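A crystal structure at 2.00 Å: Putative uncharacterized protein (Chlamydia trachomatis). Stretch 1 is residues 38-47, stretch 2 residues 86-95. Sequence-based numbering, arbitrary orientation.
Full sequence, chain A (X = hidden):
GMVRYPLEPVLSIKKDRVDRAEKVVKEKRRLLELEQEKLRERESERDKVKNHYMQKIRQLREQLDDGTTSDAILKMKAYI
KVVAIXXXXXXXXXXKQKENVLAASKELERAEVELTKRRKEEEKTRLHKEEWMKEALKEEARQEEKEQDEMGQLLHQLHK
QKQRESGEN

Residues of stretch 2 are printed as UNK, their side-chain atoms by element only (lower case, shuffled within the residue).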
# COMPACT_ATOMS: atom_id res chain seq x y z
N LYS A 38 -6.94 7.53 -15.00
CA LYS A 38 -7.72 6.98 -16.13
C LYS A 38 -9.19 7.13 -15.86
O LYS A 38 -9.93 7.41 -16.78
CB LYS A 38 -7.41 5.51 -16.43
CG LYS A 38 -5.98 5.24 -16.93
CD LYS A 38 -5.55 3.76 -16.75
CE LYS A 38 -6.39 2.79 -17.61
NZ LYS A 38 -6.22 1.36 -17.17
N LEU A 39 -9.62 6.99 -14.60
CA LEU A 39 -11.02 7.25 -14.24
C LEU A 39 -11.43 8.70 -14.54
O LEU A 39 -12.53 8.94 -15.07
CB LEU A 39 -11.33 6.92 -12.77
CG LEU A 39 -12.80 7.10 -12.31
CD1 LEU A 39 -13.76 6.28 -13.14
CD2 LEU A 39 -13.01 6.78 -10.81
N ARG A 40 -10.56 9.65 -14.20
CA ARG A 40 -10.81 11.05 -14.51
C ARG A 40 -10.92 11.32 -16.01
O ARG A 40 -11.80 12.07 -16.43
CB ARG A 40 -9.79 11.97 -13.82
CG ARG A 40 -10.05 12.16 -12.32
CD ARG A 40 -9.15 13.26 -11.67
NE ARG A 40 -7.71 13.00 -11.80
CZ ARG A 40 -6.97 12.25 -10.99
NH1 ARG A 40 -7.50 11.63 -9.93
NH2 ARG A 40 -5.68 12.10 -11.23
N GLU A 41 -10.06 10.70 -16.82
CA GLU A 41 -10.17 10.80 -18.27
C GLU A 41 -11.50 10.25 -18.81
O GLU A 41 -12.14 10.90 -19.64
CB GLU A 41 -9.03 10.09 -18.96
CG GLU A 41 -7.85 10.98 -19.21
CD GLU A 41 -7.01 10.52 -20.39
OE1 GLU A 41 -6.24 9.52 -20.25
OE2 GLU A 41 -7.09 11.18 -21.45
N ARG A 42 -11.90 9.06 -18.33
CA ARG A 42 -13.21 8.49 -18.69
C ARG A 42 -14.34 9.40 -18.32
O ARG A 42 -15.26 9.60 -19.09
CB ARG A 42 -13.42 7.11 -18.08
CG ARG A 42 -12.32 6.10 -18.43
CD ARG A 42 -12.46 5.45 -19.80
NE ARG A 42 -12.65 6.39 -20.90
CZ ARG A 42 -11.68 7.05 -21.54
NH1 ARG A 42 -10.41 6.90 -21.16
NH2 ARG A 42 -12.00 7.89 -22.55
N GLU A 43 -14.30 9.94 -17.12
CA GLU A 43 -15.36 10.82 -16.62
C GLU A 43 -15.40 12.12 -17.41
O GLU A 43 -16.46 12.71 -17.63
CB GLU A 43 -15.16 11.05 -15.13
CG GLU A 43 -15.73 9.89 -14.33
CD GLU A 43 -15.33 9.89 -12.87
OE1 GLU A 43 -14.39 10.61 -12.51
OE2 GLU A 43 -15.94 9.15 -12.07
N SER A 44 -14.24 12.53 -17.91
CA SER A 44 -14.13 13.75 -18.71
C SER A 44 -14.80 13.51 -20.06
O SER A 44 -15.66 14.29 -20.53
CB SER A 44 -12.67 14.09 -18.88
OG SER A 44 -12.49 14.98 -19.95
N GLU A 45 -14.46 12.38 -20.67
CA GLU A 45 -15.04 12.04 -21.96
C GLU A 45 -16.53 11.84 -21.85
O GLU A 45 -17.30 12.23 -22.75
CB GLU A 45 -14.33 10.80 -22.55
CG GLU A 45 -12.92 11.10 -23.07
CD GLU A 45 -12.89 12.27 -24.06
OE1 GLU A 45 -13.78 12.35 -24.94
OE2 GLU A 45 -11.98 13.13 -23.98
N ARG A 46 -16.96 11.26 -20.73
CA ARG A 46 -18.39 11.07 -20.48
C ARG A 46 -19.09 12.44 -20.33
O ARG A 46 -20.19 12.66 -20.87
CB ARG A 46 -18.64 10.25 -19.22
CG ARG A 46 -20.11 9.91 -18.94
CD ARG A 46 -20.82 10.85 -17.93
NE ARG A 46 -19.91 11.42 -16.92
CZ ARG A 46 -19.61 10.84 -15.75
NH1 ARG A 46 -20.15 9.68 -15.41
NH2 ARG A 46 -18.76 11.43 -14.90
N ASP A 47 -18.46 13.35 -19.60
CA ASP A 47 -19.03 14.70 -19.40
C ASP A 47 -19.18 15.48 -20.69
O ASP A 47 -20.18 16.17 -20.85
CB ASP A 47 -18.20 15.48 -18.39
CG ASP A 47 -18.35 14.93 -16.97
OD1 ASP A 47 -19.35 14.24 -16.69
OD2 ASP A 47 -17.48 15.18 -16.12
N UNK A 86 -24.96 7.17 -27.08
CA UNK A 86 -23.55 7.45 -26.89
C UNK A 86 -23.26 7.69 -25.42
O UNK A 86 -22.20 7.26 -24.91
o UNK A 86 -21.87 10.59 -29.42
c UNK A 86 -23.35 8.71 -29.11
n UNK A 86 -23.83 10.63 -30.56
c UNK A 86 -22.96 10.06 -29.73
c UNK A 86 -23.07 8.69 -27.64
N UNK A 87 -24.15 8.44 -24.74
CA UNK A 87 -23.97 8.71 -23.32
C UNK A 87 -23.97 7.40 -22.49
O UNK A 87 -23.07 7.23 -21.66
c UNK A 87 -23.44 10.57 -20.98
c UNK A 87 -26.04 11.05 -20.90
c UNK A 87 -25.04 9.70 -22.79
c UNK A 87 -24.95 10.01 -21.29
N UNK A 88 -24.96 6.50 -22.66
CA UNK A 88 -24.93 5.22 -21.93
C UNK A 88 -23.64 4.46 -22.21
O UNK A 88 -23.13 3.80 -21.33
c UNK A 88 -26.15 4.33 -22.23
o UNK A 88 -26.24 4.09 -23.63
N UNK A 89 -23.09 4.57 -23.42
CA UNK A 89 -21.85 3.80 -23.74
C UNK A 89 -20.67 4.41 -22.95
O UNK A 89 -19.80 3.70 -22.46
c UNK A 89 -22.47 3.10 -27.55
c UNK A 89 -21.58 3.80 -25.24
o UNK A 89 -23.10 2.33 -28.30
o UNK A 89 -21.79 4.04 -28.00
c UNK A 89 -22.57 2.91 -26.04
N UNK A 90 -20.67 5.74 -22.80
CA UNK A 90 -19.62 6.39 -22.01
C UNK A 90 -19.75 6.04 -20.54
O UNK A 90 -18.72 5.83 -19.90
c UNK A 90 -19.69 7.93 -22.14
o UNK A 90 -17.71 7.84 -25.13
c UNK A 90 -17.94 8.06 -23.93
c UNK A 90 -19.34 8.41 -23.52
o UNK A 90 -17.05 8.00 -23.06
N UNK A 91 -20.97 6.01 -20.00
CA UNK A 91 -21.19 5.59 -18.61
C UNK A 91 -20.69 4.16 -18.35
O UNK A 91 -20.20 3.86 -17.27
o UNK A 91 -23.63 9.10 -17.35
c UNK A 91 -23.36 6.98 -18.39
o UNK A 91 -22.12 7.76 -16.44
c UNK A 91 -23.00 8.01 -17.31
c UNK A 91 -22.67 5.64 -18.21
N UNK A 92 -20.88 3.27 -19.33
CA UNK A 92 -20.29 1.95 -19.23
C UNK A 92 -18.75 2.01 -19.14
O UNK A 92 -18.16 1.38 -18.24
c UNK A 92 -20.36 -0.43 -20.16
o UNK A 92 -21.89 -0.86 -18.36
c UNK A 92 -20.68 -0.91 -18.72
o UNK A 92 -19.74 -1.30 -17.95
c UNK A 92 -20.78 1.03 -20.37
N UNK A 93 -18.11 2.77 -20.04
CA UNK A 93 -16.67 2.98 -19.97
C UNK A 93 -16.20 3.49 -18.60
O UNK A 93 -15.13 3.05 -18.12
c UNK A 93 -15.48 4.42 -23.35
c UNK A 93 -16.01 3.32 -22.39
c UNK A 93 -16.20 3.94 -21.04
n UNK A 93 -16.05 5.60 -25.51
c UNK A 93 -16.17 4.34 -24.69
N UNK A 94 -16.97 4.43 -18.01
CA UNK A 94 -16.69 4.96 -16.69
C UNK A 94 -16.80 3.82 -15.65
O UNK A 94 -15.95 3.70 -14.78
c UNK A 94 -17.62 6.45 -14.80
c UNK A 94 -17.22 7.37 -17.13
c UNK A 94 -17.62 6.14 -16.33
N UNK A 95 -17.85 3.02 -15.73
CA UNK A 95 -18.04 1.93 -14.79
C UNK A 95 -16.99 0.80 -14.85
O UNK A 95 -16.61 0.26 -13.81
c UNK A 95 -20.49 2.34 -14.44
o UNK A 95 -20.22 3.27 -13.67
n UNK A 95 -21.72 2.13 -14.92
c UNK A 95 -19.44 1.36 -14.91
O HOH W 1 -15.71 7.33 -20.89
O HOH W 2 -14.39 7.80 -24.15

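Stretch 2 is helical throughout and runs nearly antiparallel to the helix of stretch 1, at 170°, with the axes approaching to 8.8 Å.

Position 86 carries three carbons in a row, the third bearing one oxygen and one nitrogen, and lies beyond reach of stretch 1; this is Gln 86. Position 87 has four carbons, forked at the second, which make this Leu 87; its CD1 lies 4.0 Å from CG of Arg 46. Position 88, one carbon followed by one oxygen, points away from stretch 1 and is Ser 88. At position 89 three carbons end in two oxygens, a carboxylate that makes no contact with stretch 1: Glu 89.

Position 90 has the same composition but points toward stretch 1. Its CB packs 3.8 Å from CA of Arg 46, where the backbones come close, and one carboxylate oxygen lies 3.9 Å from CB of Glu 45. It is Glu 90. Position 91 is again three carbons and two oxygens; its CA-to-CB bond points sideways, yet its end comes nearer, bringing one oxygen within 2.9 Å of NH1 of Arg 46. This is Glu 91, and the pair, NH1 to OE1, is a hydrogen-bonded salt bridge. Position 92, the same again, is out of reach: Glu 92.

Position 93 is a row of four carbons ending in nitrogen, its CB 4.2 Å from CD of Arg 42. It is Lys 93, whose NZ forms a salt bridge with OE2 of Glu 90 at 2.8 Å. Position 94 has three carbons, branched at the first, which make this Val 94; its CG2 lies 3.6 Å from O of Arg 42 and its CG1 4.2 Å from CD1 of Leu 39. Position 95, two carbons with an oxygen and a nitrogen on the second, makes no contact with stretch 1 and is Asn 95.

The contact rests on two reciprocal knobs. Val 94 sits among Leu 39, Arg 42, Glu 43 and Arg 46, while Arg 46 sits among Leu 87, Glu 90, Glu 91 and Val 94. The Arg 46 guanidinium has CG2 of Val 94 over one face and Glu 91 at its edge, so a single side chain combines packing with charge pairing. Water extends the polar side: water 1 donates to O of Arg 42 and OE1 of Glu 90, and water 2 links NH2 of Arg 42 to the same OE1. Together the stretches bury 450 Å².

Stretch 2 86-95: QLSEEEEKVN
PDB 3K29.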